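Pyruvate kinase 1 (Trypanosoma brucei brucei, PDB 4KCT) catalyses the transfer of a phosphoryl group from phosphoenolpyruvate to ADP, giving pyruvate and ATP, and has an intrinsic decarboxylase activity as well. Local coordinates at residues A[39-44]-A[342-347]; A[147-152]-A[170-175]; A[456-461]-A[477-482]. All coordinates share one frame; numbering follows the deposited sequence.

Contact 1 (A[39-44]-A[342-347]); sequences KNLMKS and EVVQYM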
loop_
_atom_site.group_PDB
_atom_site.type_symbol
_atom_site.label_atom_id
_atom_site.label_comp_id
_atom_site.label_asym_id
_atom_site.label_seq_id
_atom_site.Cartn_x
_atom_site.Cartn_y
_atom_site.Cartn_z
ATOM N N LYS A 39 34.292 -6.225 33.755
ATOM C CA LYS A 39 33.834 -7.576 33.432
ATOM C C LYS A 39 32.344 -7.722 33.688
ATOM O O LYS A 39 31.610 -8.245 32.844
ATOM C CB LYS A 39 34.617 -8.637 34.221
ATOM C CG LYS A 39 35.997 -8.916 33.631
ATOM C CD LYS A 39 36.585 -10.228 34.161
ATOM C CE LYS A 39 36.610 -10.241 35.660
ATOM N NZ LYS A 39 37.190 -11.529 36.182
ATOM N N ASN A 40 31.885 -7.231 34.837
ATOM C CA ASN A 40 30.472 -7.250 35.127
ATOM C C ASN A 40 29.646 -6.437 34.128
ATOM O O ASN A 40 28.522 -6.820 33.784
ATOM C CB ASN A 40 30.211 -6.783 36.550
ATOM C CG ASN A 40 30.629 -7.816 37.582
ATOM O OD1 ASN A 40 30.668 -8.995 37.293
ATOM N ND2 ASN A 40 30.959 -7.363 38.775
ATOM N N LEU A 41 30.146 -5.267 33.751
ATOM C CA LEU A 41 29.473 -4.464 32.734
ATOM C C LEU A 41 29.336 -5.248 31.428
ATOM O O LEU A 41 28.307 -5.178 30.761
ATOM C CB LEU A 41 30.242 -3.178 32.469
ATOM C CG LEU A 41 29.852 -1.871 33.158
ATOM C CD1 LEU A 41 30.319 -0.662 32.334
ATOM C CD2 LEU A 41 28.358 -1.771 33.455
ATOM N N MET A 42 30.414 -5.907 31.017
ATOM C CA MET A 42 30.401 -6.702 29.792
ATOM C C MET A 42 29.402 -7.858 29.904
ATOM O O MET A 42 28.583 -8.076 29.006
ATOM C CB MET A 42 31.799 -7.240 29.507
ATOM C CG MET A 42 32.746 -6.151 29.037
ATOM S SD MET A 42 34.468 -6.674 29.080
ATOM C CE MET A 42 35.262 -5.084 28.767
ATOM N N LYS A 43 29.424 -8.563 31.027
ATOM C CA LYS A 43 28.451 -9.639 31.231
ATOM C C LYS A 43 27.049 -9.097 31.228
ATOM O O LYS A 43 26.133 -9.755 30.789
ATOM C CB LYS A 43 28.715 -10.372 32.542
ATOM C CG LYS A 43 29.952 -11.242 32.493
ATOM C CD LYS A 43 30.361 -11.622 33.911
ATOM C CE LYS A 43 31.326 -12.777 33.916
ATOM N NZ LYS A 43 31.526 -13.230 35.322
ATOM N N SER A 44 26.882 -7.873 31.699
ATOM C CA SER A 44 25.547 -7.275 31.766
ATOM C C SER A 44 25.026 -6.832 30.393
ATOM O O SER A 44 23.801 -6.662 30.208
ATOM C CB SER A 44 25.533 -6.090 32.737
ATOM O OG SER A 44 25.806 -6.514 34.065
ATOM N N GLU A 342 22.949 -3.096 37.102
ATOM C CA GLU A 342 21.493 -3.236 37.025
ATOM C C GLU A 342 20.941 -2.332 35.891
ATOM O O GLU A 342 19.946 -2.675 35.269
ATOM C CB GLU A 342 20.820 -2.851 38.350
ATOM C CG GLU A 342 21.064 -3.848 39.489
ATOM C CD GLU A 342 22.396 -3.619 40.202
ATOM O OE1 GLU A 342 23.135 -2.684 39.851
ATOM O OE2 GLU A 342 22.749 -4.440 41.070
ATOM N N VAL A 343 21.509 -1.136 35.736
ATOM C CA VAL A 343 21.035 -0.226 34.685
ATOM C C VAL A 343 21.289 -0.815 33.285
ATOM O O VAL A 343 20.385 -0.833 32.441
ATOM C CB VAL A 343 21.568 1.235 34.833
ATOM C CG1 VAL A 343 23.056 1.315 34.588
ATOM C CG2 VAL A 343 20.851 2.168 33.856
ATOM N N VAL A 344 22.450 -1.439 33.101
ATOM C CA VAL A 344 22.751 -2.089 31.820
ATOM C C VAL A 344 21.835 -3.293 31.588
ATOM O O VAL A 344 21.321 -3.490 30.493
ATOM C CB VAL A 344 24.221 -2.499 31.716
ATOM C CG1 VAL A 344 24.438 -3.408 30.498
ATOM C CG2 VAL A 344 25.117 -1.238 31.653
ATOM N N GLN A 345 21.598 -4.069 32.641
ATOM C CA GLN A 345 20.680 -5.200 32.545
ATOM C C GLN A 345 19.245 -4.778 32.198
ATOM O O GLN A 345 18.611 -5.402 31.354
ATOM C CB GLN A 345 20.712 -6.040 33.841
ATOM C CG GLN A 345 22.034 -6.808 34.022
ATOM C CD GLN A 345 22.254 -7.254 35.469
ATOM O OE1 GLN A 345 21.323 -7.279 36.252
ATOM N NE2 GLN A 345 23.506 -7.513 35.836
ATOM N N TYR A 346 18.742 -3.703 32.827
ATOM C CA TYR A 346 17.420 -3.157 32.444
ATOM C C TYR A 346 17.431 -2.721 30.997
ATOM O O TYR A 346 16.477 -2.979 30.260
ATOM C CB TYR A 346 17.018 -1.963 33.314
ATOM C CG TYR A 346 16.083 -2.300 34.429
ATOM C CD1 TYR A 346 14.754 -2.597 34.177
ATOM C CD2 TYR A 346 16.538 -2.364 35.750
ATOM C CE1 TYR A 346 13.894 -2.930 35.207
ATOM C CE2 TYR A 346 15.692 -2.718 36.778
ATOM C CZ TYR A 346 14.360 -2.950 36.508
ATOM O OH TYR A 346 13.520 -3.308 37.528
ATOM N N MET A 347 18.472 -1.978 30.613
ATOM C CA MET A 347 18.547 -1.450 29.248
ATOM C C MET A 347 18.491 -2.589 28.220
ATOM O O MET A 347 17.725 -2.534 27.262
ATOM C CB MET A 347 19.837 -0.651 29.033
ATOM C CG MET A 347 19.815 0.070 27.684
ATOM S SD MET A 347 21.073 1.387 27.595
ATOM C CE MET A 347 20.026 2.860 27.676
#

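Contact 2 (A[147-152]-A[170-175]); sequences GVMTLR and HRLTDR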
loop_
_atom_site.group_PDB
_atom_site.type_symbol
_atom_site.label_atom_id
_atom_site.label_comp_id
_atom_site.label_asym_id
_atom_site.label_seq_id
_atom_site.Cartn_x
_atom_site.Cartn_y
_atom_site.Cartn_z
ATOM N N GLY A 147 21.836 26.170 29.843
ATOM C CA GLY A 147 20.449 26.508 29.561
ATOM C C GLY A 147 19.673 26.991 30.771
ATOM O O GLY A 147 18.517 27.377 30.648
ATOM N N VAL A 148 20.308 26.980 31.945
ATOM C CA VAL A 148 19.592 27.247 33.203
ATOM C C VAL A 148 19.164 28.704 33.356
ATOM O O VAL A 148 18.100 28.989 33.883
ATOM C CB VAL A 148 20.397 26.803 34.453
ATOM C CG1 VAL A 148 19.715 27.305 35.720
ATOM C CG2 VAL A 148 20.525 25.281 34.492
ATOM N N MET A 149 20.015 29.631 32.945
ATOM C CA MET A 149 19.603 31.017 32.872
ATOM C C MET A 149 19.443 31.396 31.427
ATOM O O MET A 149 20.266 31.025 30.588
ATOM C CB MET A 149 20.638 31.952 33.538
ATOM C CG MET A 149 20.249 33.428 33.422
ATOM S SD MET A 149 21.354 34.576 34.287
ATOM C CE MET A 149 22.898 33.804 34.007
ATOM N N THR A 150 18.424 32.185 31.130
ATOM C CA THR A 150 18.258 32.681 29.786
ATOM C C THR A 150 18.176 34.201 29.751
ATOM O O THR A 150 17.623 34.832 30.653
ATOM C CB THR A 150 17.037 32.059 29.077
ATOM O OG1 THR A 150 15.863 32.677 29.559
ATOM C CG2 THR A 150 16.949 30.555 29.342
ATOM N N LEU A 151 18.846 34.778 28.766
ATOM C CA LEU A 151 18.816 36.214 28.524
ATOM C C LEU A 151 18.139 36.450 27.197
ATOM O O LEU A 151 18.395 35.728 26.228
ATOM C CB LEU A 151 20.252 36.766 28.450
ATOM C CG LEU A 151 21.204 36.317 29.565
ATOM C CD1 LEU A 151 22.651 36.651 29.196
ATOM C CD2 LEU A 151 20.834 37.006 30.843
ATOM N N ARG A 152 17.326 37.498 27.128
ATOM C CA ARG A 152 16.826 37.992 25.859
ATOM C C ARG A 152 17.653 39.178 25.438
ATOM O O ARG A 152 17.858 40.102 26.222
ATOM C CB ARG A 152 15.361 38.423 25.993
ATOM C CG ARG A 152 14.789 39.027 24.711
ATOM C CD ARG A 152 13.286 39.279 24.833
ATOM N NE ARG A 152 12.928 39.822 26.142
ATOM C CZ ARG A 152 12.865 41.120 26.426
ATOM N NH1 ARG A 152 12.565 41.517 27.655
ATOM N NH2 ARG A 152 13.095 42.019 25.482
ATOM N N HIS A 170 19.187 33.370 38.842
ATOM C CA HIS A 170 20.329 32.472 38.750
ATOM C C HIS A 170 21.569 33.082 39.346
ATOM O O HIS A 170 21.740 34.301 39.333
ATOM C CB HIS A 170 20.588 32.071 37.303
ATOM C CG HIS A 170 21.409 30.814 37.162
ATOM N ND1 HIS A 170 21.108 29.674 37.821
ATOM C CD2 HIS A 170 22.608 30.573 36.495
ATOM C CE1 HIS A 170 22.050 28.749 37.566
ATOM N NE2 HIS A 170 22.935 29.281 36.714
ATOM N N ARG A 171 22.460 32.225 39.840
ATOM C CA ARG A 171 23.765 32.646 40.358
ATOM C C ARG A 171 24.837 32.114 39.422
ATOM O O ARG A 171 24.923 30.904 39.201
ATOM C CB ARG A 171 24.002 32.054 41.766
ATOM C CG ARG A 171 25.284 32.556 42.425
ATOM C CD ARG A 171 25.457 32.010 43.845
ATOM N NE ARG A 171 25.820 30.598 43.829
ATOM C CZ ARG A 171 27.058 30.136 43.992
ATOM N NH1 ARG A 171 28.053 30.962 44.290
ATOM N NH2 ARG A 171 27.287 28.839 43.921
ATOM N N LEU A 172 25.598 33.008 38.810
ATOM C CA LEU A 172 26.688 32.576 37.945
ATOM C C LEU A 172 27.981 32.493 38.745
ATOM O O LEU A 172 28.291 33.393 39.504
ATOM C CB LEU A 172 26.861 33.550 36.766
ATOM C CG LEU A 172 25.796 33.486 35.680
ATOM C CD1 LEU A 172 26.191 34.394 34.514
ATOM C CD2 LEU A 172 25.612 32.045 35.211
ATOM N N THR A 173 28.755 31.439 38.519
ATOM C CA THR A 173 30.162 31.407 38.932
ATOM C C THR A 173 31.086 31.543 37.695
ATOM O O THR A 173 30.608 31.738 36.567
ATOM C CB THR A 173 30.485 30.105 39.695
ATOM O OG1 THR A 173 30.116 28.986 38.887
ATOM C CG2 THR A 173 29.691 30.040 41.027
ATOM N N ASP A 174 32.398 31.432 37.908
ATOM C CA ASP A 174 33.372 31.706 36.846
ATOM C C ASP A 174 33.197 30.759 35.636
ATOM O O ASP A 174 33.036 29.549 35.801
ATOM C CB ASP A 174 34.800 31.592 37.391
ATOM C CG ASP A 174 35.220 32.809 38.241
ATOM O OD1 ASP A 174 34.439 33.792 38.340
ATOM O OD2 ASP A 174 36.359 32.782 38.783
ATOM N N ARG A 175 33.317 31.310 34.431
ATOM C CA ARG A 175 33.431 30.505 33.190
ATOM C C ARG A 175 32.332 29.444 33.035
ATOM O O ARG A 175 32.637 28.288 32.755
ATOM C CB ARG A 175 34.807 29.823 33.104
ATOM C CG ARG A 175 35.980 30.782 33.084
ATOM C CD ARG A 175 36.976 30.444 31.984
ATOM N NE ARG A 175 38.305 30.962 32.311
ATOM C CZ ARG A 175 38.798 32.130 31.890
ATOM N NH1 ARG A 175 38.127 32.880 31.017
ATOM N NH2 ARG A 175 39.993 32.524 32.305
#

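Contact 3 (A[456-461]-A[477-482]); sequences KRVKLG and VVVVHA. With FDP (2,6-di-O-phosphono-beta-D-fructofuranose), chain F.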
loop_
_atom_site.group_PDB
_atom_site.type_symbol
_atom_site.label_atom_id
_atom_site.label_comp_id
_atom_site.label_asym_id
_atom_site.label_seq_id
_atom_site.Cartn_x
_atom_site.Cartn_y
_atom_site.Cartn_z
ATOM N N LYS A 456 37.185 -22.271 5.132
ATOM C CA LYS A 456 37.604 -22.246 6.534
ATOM C C LYS A 456 36.797 -21.208 7.308
ATOM O O LYS A 456 36.367 -21.446 8.437
ATOM C CB LYS A 456 39.105 -21.945 6.660
ATOM C CG LYS A 456 39.992 -23.098 6.201
ATOM C CD LYS A 456 41.437 -22.654 6.042
ATOM C CE LYS A 456 42.324 -23.819 5.651
ATOM N NZ LYS A 456 43.746 -23.421 5.811
ATOM N N ARG A 457 36.629 -20.037 6.715
ATOM C CA ARG A 457 35.859 -19.012 7.369
ATOM C C ARG A 457 34.402 -19.376 7.524
ATOM O O ARG A 457 33.796 -19.094 8.556
ATOM C CB ARG A 457 36.039 -17.658 6.677
ATOM C CG ARG A 457 37.359 -17.008 7.053
ATOM C CD ARG A 457 37.631 -15.788 6.203
ATOM N NE ARG A 457 37.784 -16.121 4.793
ATOM C CZ ARG A 457 37.732 -15.214 3.823
ATOM N NH1 ARG A 457 37.408 -13.949 4.120
ATOM N NH2 ARG A 457 37.975 -15.563 2.556
ATOM N N VAL A 458 33.823 -20.009 6.505
ATOM C CA VAL A 458 32.427 -20.412 6.610
ATOM C C VAL A 458 32.250 -21.454 7.686
ATOM O O VAL A 458 31.308 -21.386 8.468
ATOM C CB VAL A 458 31.853 -20.904 5.264
ATOM C CG1 VAL A 458 30.507 -21.597 5.473
ATOM C CG2 VAL A 458 31.704 -19.725 4.294
ATOM N N LYS A 459 33.145 -22.435 7.714
ATOM C CA LYS A 459 33.143 -23.424 8.787
ATOM C C LYS A 459 33.232 -22.784 10.179
ATOM O O LYS A 459 32.482 -23.149 11.076
ATOM C CB LYS A 459 34.260 -24.460 8.587
ATOM C CG LYS A 459 34.334 -25.536 9.674
ATOM C CD LYS A 459 35.229 -26.695 9.229
ATOM C CE LYS A 459 35.721 -27.523 10.413
ATOM N NZ LYS A 459 34.684 -27.674 11.478
ATOM N N LEU A 460 34.137 -21.822 10.353
ATOM C CA LEU A 460 34.286 -21.148 11.641
ATOM C C LEU A 460 32.965 -20.497 12.042
ATOM O O LEU A 460 32.485 -20.650 13.190
ATOM C CB LEU A 460 35.394 -20.085 11.553
ATOM C CG LEU A 460 35.824 -19.345 12.826
ATOM C CD1 LEU A 460 36.457 -20.312 13.832
ATOM C CD2 LEU A 460 36.818 -18.238 12.454
ATOM N N GLY A 461 32.351 -19.800 11.079
ATOM C CA GLY A 461 31.080 -19.121 11.308
ATOM C C GLY A 461 29.944 -20.061 11.658
ATOM O O GLY A 461 29.149 -19.777 12.563
ATOM N N VAL A 477 20.747 -21.429 7.363
ATOM C CA VAL A 477 21.490 -20.183 7.578
ATOM C C VAL A 477 21.738 -19.541 6.219
ATOM O O VAL A 477 21.963 -20.249 5.236
ATOM C CB VAL A 477 22.843 -20.462 8.241
ATOM C CG1 VAL A 477 23.699 -19.199 8.275
ATOM C CG2 VAL A 477 22.633 -20.964 9.656
ATOM N N VAL A 478 21.581 -18.221 6.132
ATOM C CA VAL A 478 21.839 -17.516 4.869
ATOM C C VAL A 478 23.277 -17.020 4.887
ATOM O O VAL A 478 23.682 -16.309 5.816
ATOM C CB VAL A 478 20.868 -16.329 4.655
ATOM C CG1 VAL A 478 21.176 -15.634 3.300
ATOM C CG2 VAL A 478 19.407 -16.827 4.700
ATOM N N VAL A 479 24.055 -17.402 3.874
ATOM C CA VAL A 479 25.516 -17.210 3.903
ATOM C C VAL A 479 25.916 -16.317 2.732
ATOM O O VAL A 479 25.650 -16.642 1.579
ATOM C CB VAL A 479 26.254 -18.544 3.767
ATOM C CG1 VAL A 479 27.773 -18.341 3.783
ATOM C CG2 VAL A 479 25.806 -19.508 4.862
ATOM N N VAL A 480 26.611 -15.231 3.038
ATOM C CA VAL A 480 26.916 -14.208 2.045
ATOM C C VAL A 480 28.440 -14.021 1.992
ATOM O O VAL A 480 29.082 -13.753 3.023
ATOM C CB VAL A 480 26.263 -12.864 2.428
ATOM C CG1 VAL A 480 26.717 -11.743 1.468
ATOM C CG2 VAL A 480 24.721 -12.999 2.451
ATOM N N HIS A 481 29.012 -14.157 0.798
ATOM C CA HIS A 481 30.423 -13.794 0.549
ATOM C C HIS A 481 30.637 -13.748 -0.943
ATOM O O HIS A 481 29.664 -13.693 -1.696
ATOM C CB HIS A 481 31.400 -14.778 1.229
ATOM C CG HIS A 481 31.129 -16.242 0.924
ATOM N ND1 HIS A 481 31.479 -16.830 -0.264
ATOM C CD2 HIS A 481 30.623 -17.263 1.731
ATOM C CE1 HIS A 481 31.153 -18.149 -0.222
ATOM N NE2 HIS A 481 30.665 -18.424 1.000
ATOM N N ALA A 482 31.892 -13.772 -1.410
ATOM C CA ALA A 482 32.110 -13.768 -2.881
ATOM C C ALA A 482 32.254 -15.194 -3.416
ATOM O O ALA A 482 32.467 -16.139 -2.638
ATOM C CB ALA A 482 33.313 -12.930 -3.257
HETATM P P1 FDP F . 37.554 -12.272 0.739
HETATM O O1P FDP F . 36.862 -13.613 0.609
HETATM O O2P FDP F . 38.159 -12.079 2.106
HETATM O O3P FDP F . 38.453 -11.897 -0.428
HETATM O O1 FDP F . 37.049 -10.178 -1.907
HETATM C C1 FDP F . 35.940 -11.059 -1.699
HETATM C C2 FDP F . 35.393 -10.828 -0.295
HETATM O O2 FDP F . 36.365 -11.149 0.739
HETATM C C3 FDP F . 34.093 -11.582 -0.035
HETATM O O3 FDP F . 34.316 -12.972 0.186
HETATM C C4 FDP F . 33.621 -10.889 1.233
HETATM O O4 FDP F . 32.237 -11.138 1.533
HETATM C C5 FDP F . 33.885 -9.433 0.879
HETATM O O5 FDP F . 34.980 -9.457 -0.108
HETATM C C6 FDP F . 34.281 -8.636 2.115
HETATM O O6 FDP F . 34.207 -7.247 1.783
HETATM P P2 FDP F . 34.239 -6.151 2.975
HETATM O O4P FDP F . 32.931 -6.380 3.752
HETATM O O5P FDP F . 35.477 -6.498 3.740
HETATM O O6P FDP F . 34.274 -4.823 2.260
#

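Contact 1 (A[39-44]-A[342-347])
Ser44 OG, at the end of helix 35-44, sits between two amides: it accepts a hydrogen bond from the side chain of Gln345 and donates one to the backbone of its own helix. Gln345 NE2 lies 3.1 Å from Ser44 OG, with an N-H...O angle of 154°, and the hydroxyl stands 16° out of the plane of the amide. The Gln345 chain is extended beyond CG, which carries its amide across the gap between the helices. On the other side Ser44 OG reaches Asn40 O at 2.7 Å; the rotation that sets OG beside the serine's own backbone N (chi1 -64°) turns it back along the helix. Asn40 O thus takes two donors, Ser44 N and Ser44 OG, from opposite faces of its carbonyl plane. Beside this polar bridge Val344 fills the gap with two methyls: CG1 is 3.3 Å from Ser44 O, and CG2 meets Leu41 CD2 at 3.7 Å, the side chains crossing at about a right angle. The axes of the two short segments run nearly parallel, 8.9 Å apart at their closest. These helices follow the first and eighth strands of the TIM barrel, so the contact closes its outer ring of helices. Because its oxygen both donates and accepts, Ser44 couples Gln345 to the backbone of the opposite helix while hydrocarbon packs alongside.

Contact 2 (A[147-152]-A[170-175])
Met149 reaches from the start of strand 149-158 across to strand 170-173, touching His170 with its near half and Leu172 with its tip. Its CB lies 3.8 Å from His170 CB and equally close to CD2 of the ring. CG stays near that same His170 CB, and SD passes it at 4.0 Å. With CG anti to the backbone N (chi1 178°) the chain runs straight to the sulfur, then bends (chi3 37°) and delivers the methyl to Leu172. There CE is only 3.4 Å from Leu172 CG, as close again to CD1 and scarcely farther from CD2, so the methyl presses on the branch point of the leucine more tightly than usual van der Waals packing; the two side chains cross at about a right angle. No hydrogen bond joins the segments. Val148 and Met149 both face Val144 of the neighbouring strand 141-144, forming a classic beta bulge, which is consistent with two successive residues approaching the same histidine. The setting is the beta-rich domain that pyruvate kinases insert between the third strand and third helix of the barrel; the contact joins its larger mixed sheet to the two-stranded pair of 99-102 and 170-173, and Phe102 of that pair touches both Met149 and Leu172. Val148 CG1 stands over one face of the His170 ring, 3.3 Å from CE1, and Met149 N lies over the same face. The ring's rotation is further fixed by His170 NE2, hydrogen-bonded to Asp145 OD2 in the turn before the bulge. Val148 also packs on Arg308 of the second subunit.

Contact 3 (A[456-461]-A[477-482])
Val458 is the one residue of 456-461 that touches 477-482, while residues beside the apolar contact, Arg457 on the helix and Ala482 just past the strand, hold the same molecule of fructose 2,6-bisphosphate. Val458 CG2 sits 3.7 Å from His481 NE2, approaching the ring obliquely, and lies 4.2 Å from Val479 CG1. From the preceding helix position Arg457 turns its guanidinium edge to the 2-phosphate, with P1 in the plane of the group. The grip is two-pronged: NH1 to O2P at 2.8 Å and NH2 to O1P at 3.0 Å. Asp451 OD2 salt-bridges Arg457 NE, a second-shell contact that orients the guanidinium. Across the way, the backbone N of Ala482 donates to the sugar hydroxyl O3 at 3.0 Å, and its methyl packs against ring carbon C3 and the exocyclic C1. His481 has CG between its backbone N and carbonyl carbon (chi1 51°), the crowded position, and this brings ND1 back to Ala482 O, 2.7 Å away and in the ring plane. At the other end of the ring NE2 is hydrogen-bonded to Arg494 NH2, consistent with a neutral imidazole carrying its proton on ND1. The helix is the main one in the beta-alpha-beta crossover from strand 438-442 to the parallel strand 476-481. Fructose 2,6-bisphosphate is the allosteric activator of trypanosomatid pyruvate kinases. With charge pairing on the helix side and a backbone N-H on the strand side, the effector adds polar links between two elements whose own contact is small and apolar.

The three contacts lie in three domains: contact 1 in the TIM barrel, contact 2 in the inserted beta domain, contact 3 in the C-terminal alpha/beta domain; in sequence contact 2 falls between the segments of contact 1, and contact 3 follows. Contacts 2 and 3 lie on opposite sides of the chain's centre, 58 Å apart between centres, with contact 1 between them at 37 Å and 31 Å. None touches another; contacts 1 and 3 keep about 20 Å between nearest atoms. Helix 340-356 of contact 1 packs on strand 327-330, which contributes Met329 to the pyruvate pocket. Contact 3 holds the effector, whose influence on that pocket is probably exerted from a distance, through domain and subunit movements.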